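Local coordinates for protein OBody AM3L15 (Pyrobaculum aerophilum, PDB 4GN5) that probably serves as an engineered binding protein built on an OB-fold scaffold from the nucleic acid binding family, recognising another protein as its target, at residues Y33-I38 with L54-T59. Residues are numbered along the deposited sequence; the frame is centred on the assembly and turned at random.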
loop_
_atom_site.group_PDB
_atom_site.type_symbol
_atom_site.label_atom_id
_atom_site.label_comp_id
_atom_site.label_asym_id
_atom_site.label_seq_id
_atom_site.Cartn_x
_atom_site.Cartn_y
_atom_site.Cartn_z
ATOM N N TYR A 33 2.730 4.191 -0.654
ATOM C CA TYR A 33 1.825 4.047 -1.776
ATOM C C TYR A 33 0.883 5.196 -1.791
ATOM O O TYR A 33 -0.113 5.163 -2.514
ATOM C CB TYR A 33 1.032 2.695 -1.659
ATOM C CG TYR A 33 1.973 1.559 -1.413
ATOM C CD1 TYR A 33 2.020 0.910 -0.155
ATOM C CD2 TYR A 33 2.871 1.135 -2.436
ATOM C CE1 TYR A 33 2.950 -0.163 0.096
ATOM C CE2 TYR A 33 3.775 0.064 -2.217
ATOM C CZ TYR A 33 3.814 -0.574 -0.933
ATOM O OH TYR A 33 4.730 -1.589 -0.729
ATOM N N GLY A 34 1.175 6.242 -1.035
ATOM C CA GLY A 34 0.286 7.395 -1.075
ATOM C C GLY A 34 -0.580 7.413 0.180
ATOM O O GLY A 34 -0.096 7.790 1.247
ATOM N N ARG A 35 -1.828 6.987 0.041
ATOM C CA ARG A 35 -2.793 6.945 1.132
ATOM C C ARG A 35 -2.538 5.845 2.160
ATOM O O ARG A 35 -2.908 5.965 3.346
ATOM C CB ARG A 35 -4.215 6.849 0.567
ATOM C CG ARG A 35 -4.819 8.223 0.147
ATOM C CD ARG A 35 -5.992 8.050 -0.827
ATOM N NE ARG A 35 -5.518 7.487 -2.128
ATOM C CZ ARG A 35 -6.303 6.879 -3.018
ATOM N NH1 ARG A 35 -7.593 6.709 -2.763
ATOM N NH2 ARG A 35 -5.801 6.417 -4.181
ATOM N N VAL A 36 -1.878 4.788 1.712
ATOM C CA VAL A 36 -1.309 3.752 2.584
ATOM C C VAL A 36 0.198 3.783 2.532
ATOM O O VAL A 36 0.793 3.845 1.456
ATOM C CB VAL A 36 -1.764 2.336 2.058
ATOM C CG1 VAL A 36 -1.198 1.127 2.949
ATOM C CG2 VAL A 36 -3.277 2.312 1.969
ATOM N N LYS A 37 0.821 3.733 3.683
ATOM C CA LYS A 37 2.244 3.553 3.806
ATOM C C LYS A 37 2.463 2.467 4.861
ATOM O O LYS A 37 1.795 2.468 5.838
ATOM C CB LYS A 37 2.855 4.882 4.217
ATOM C CG LYS A 37 2.368 6.060 3.397
ATOM C CD LYS A 37 3.259 7.249 3.535
ATOM C CE LYS A 37 2.885 8.357 2.553
ATOM N NZ LYS A 37 3.948 9.296 2.132
ATOM N N ILE A 38 3.377 1.544 4.637
ATOM C CA ILE A 38 3.571 0.403 5.531
ATOM C C ILE A 38 5.047 0.325 5.892
ATOM O O ILE A 38 5.904 0.394 5.025
ATOM C CB ILE A 38 3.107 -0.913 4.866
ATOM C CG1 ILE A 38 1.634 -0.801 4.415
ATOM C CG2 ILE A 38 3.291 -2.094 5.816
ATOM C CD1 ILE A 38 1.204 -1.867 3.283
ATOM N N LEU A 54 0.006 2.779 8.136
ATOM C CA LEU A 54 -0.460 4.159 8.231
ATOM C C LEU A 54 -1.475 4.386 7.080
ATOM O O LEU A 54 -1.080 4.320 5.931
ATOM C CB LEU A 54 0.749 5.091 8.043
ATOM C CG LEU A 54 1.717 5.029 9.211
ATOM C CD1 LEU A 54 2.700 3.837 9.212
ATOM C CD2 LEU A 54 2.421 6.314 9.267
ATOM N N GLU A 55 -2.698 4.755 7.398
ATOM C CA GLU A 55 -3.728 4.869 6.368
ATOM C C GLU A 55 -4.389 6.192 6.528
ATOM O O GLU A 55 -4.871 6.507 7.623
ATOM C CB GLU A 55 -4.778 3.775 6.554
ATOM C CG GLU A 55 -4.308 2.473 6.083
ATOM C CD GLU A 55 -5.440 1.493 5.963
ATOM O OE1 GLU A 55 -5.684 0.742 6.892
ATOM O OE2 GLU A 55 -6.109 1.461 4.932
ATOM N N ARG A 56 -4.376 6.980 5.453
ATOM C CA ARG A 56 -4.922 8.331 5.470
ATOM C C ARG A 56 -6.399 8.140 5.810
ATOM O O ARG A 56 -7.018 7.194 5.339
ATOM C CB ARG A 56 -4.788 8.982 4.104
ATOM C CG ARG A 56 -3.466 9.575 3.854
ATOM C CD ARG A 56 -3.197 10.767 4.800
ATOM N NE ARG A 56 -1.851 11.231 4.519
ATOM C CZ ARG A 56 -1.225 12.200 5.181
ATOM N NH1 ARG A 56 -1.824 12.843 6.189
ATOM N NH2 ARG A 56 0.012 12.508 4.824
ATOM N N GLY A 57 -6.936 8.995 6.661
ATOM C CA GLY A 57 -8.282 8.816 7.134
ATOM C C GLY A 57 -8.340 8.122 8.485
ATOM O O GLY A 57 -9.335 8.288 9.187
ATOM N N LYS A 58 -7.290 7.383 8.843
ATOM C CA LYS A 58 -7.181 6.618 10.084
ATOM C C LYS A 58 -6.033 7.035 10.993
ATOM O O LYS A 58 -6.191 7.098 12.174
ATOM C CB LYS A 58 -6.967 5.144 9.800
ATOM C CG LYS A 58 -8.152 4.399 9.458
ATOM C CD LYS A 58 -7.860 2.949 9.372
ATOM C CE LYS A 58 -8.802 2.263 8.394
ATOM N NZ LYS A 58 -8.514 0.814 8.262
ATOM N N THR A 59 -4.870 7.266 10.418
ATOM C CA THR A 59 -3.617 7.508 11.160
ATOM C C THR A 59 -3.343 9.003 11.311
ATOM O O THR A 59 -3.459 9.729 10.345
ATOM C CB THR A 59 -2.435 6.830 10.386
ATOM O OG1 THR A 59 -2.659 5.428 10.321
ATOM C CG2 THR A 59 -1.092 7.107 11.028
HETATM O O HOH W 1 -0.630 10.431 1.896
#
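Arg-35 and Arg-56, meeting where two antiparallel strands of an OB-fold part, illustrate how like-charged residues can share a contact. Their stems cross at about a right angle, CG of Arg-35 lying 4.0 Å from CB of Arg-56, and the charged ends then diverge. Arg-35 bends at chi3 (-66°) and its guanidinium reaches an acidic side chain of the other protein chain; Arg-56 turns earlier, at chi2 (-66°), toward a salt bridge with Asp-61 and a cation-pi contact with Phe-64. A water donates to Gly-34 O and accepts from Arg-56 NE at 3.0 Å, tying this arginine to the turn. In the backbone, Arg-56 N donates to Arg-35 O over 2.8 Å. Two residues along, Lys-37 and Leu-54 form the hydrogen-bonded pair, Leu-54 N meeting Lys-37 O at 2.9 Å, nearly along the C=O axis. Val-36 and Glu-55, the non-hydrogen-bonded pair, run side by side on the other face, Val-36 CG2 4.2 Å from Glu-55 OE2. Lys-58 NZ forms a salt bridge with Glu-55 OE1 from above the carboxylate plane, and a basic side chain of the other protein makes a second. Backbone bonds thus hold the strands together, leaving both guanidiniums to partners beyond them, consistent with a binding surface.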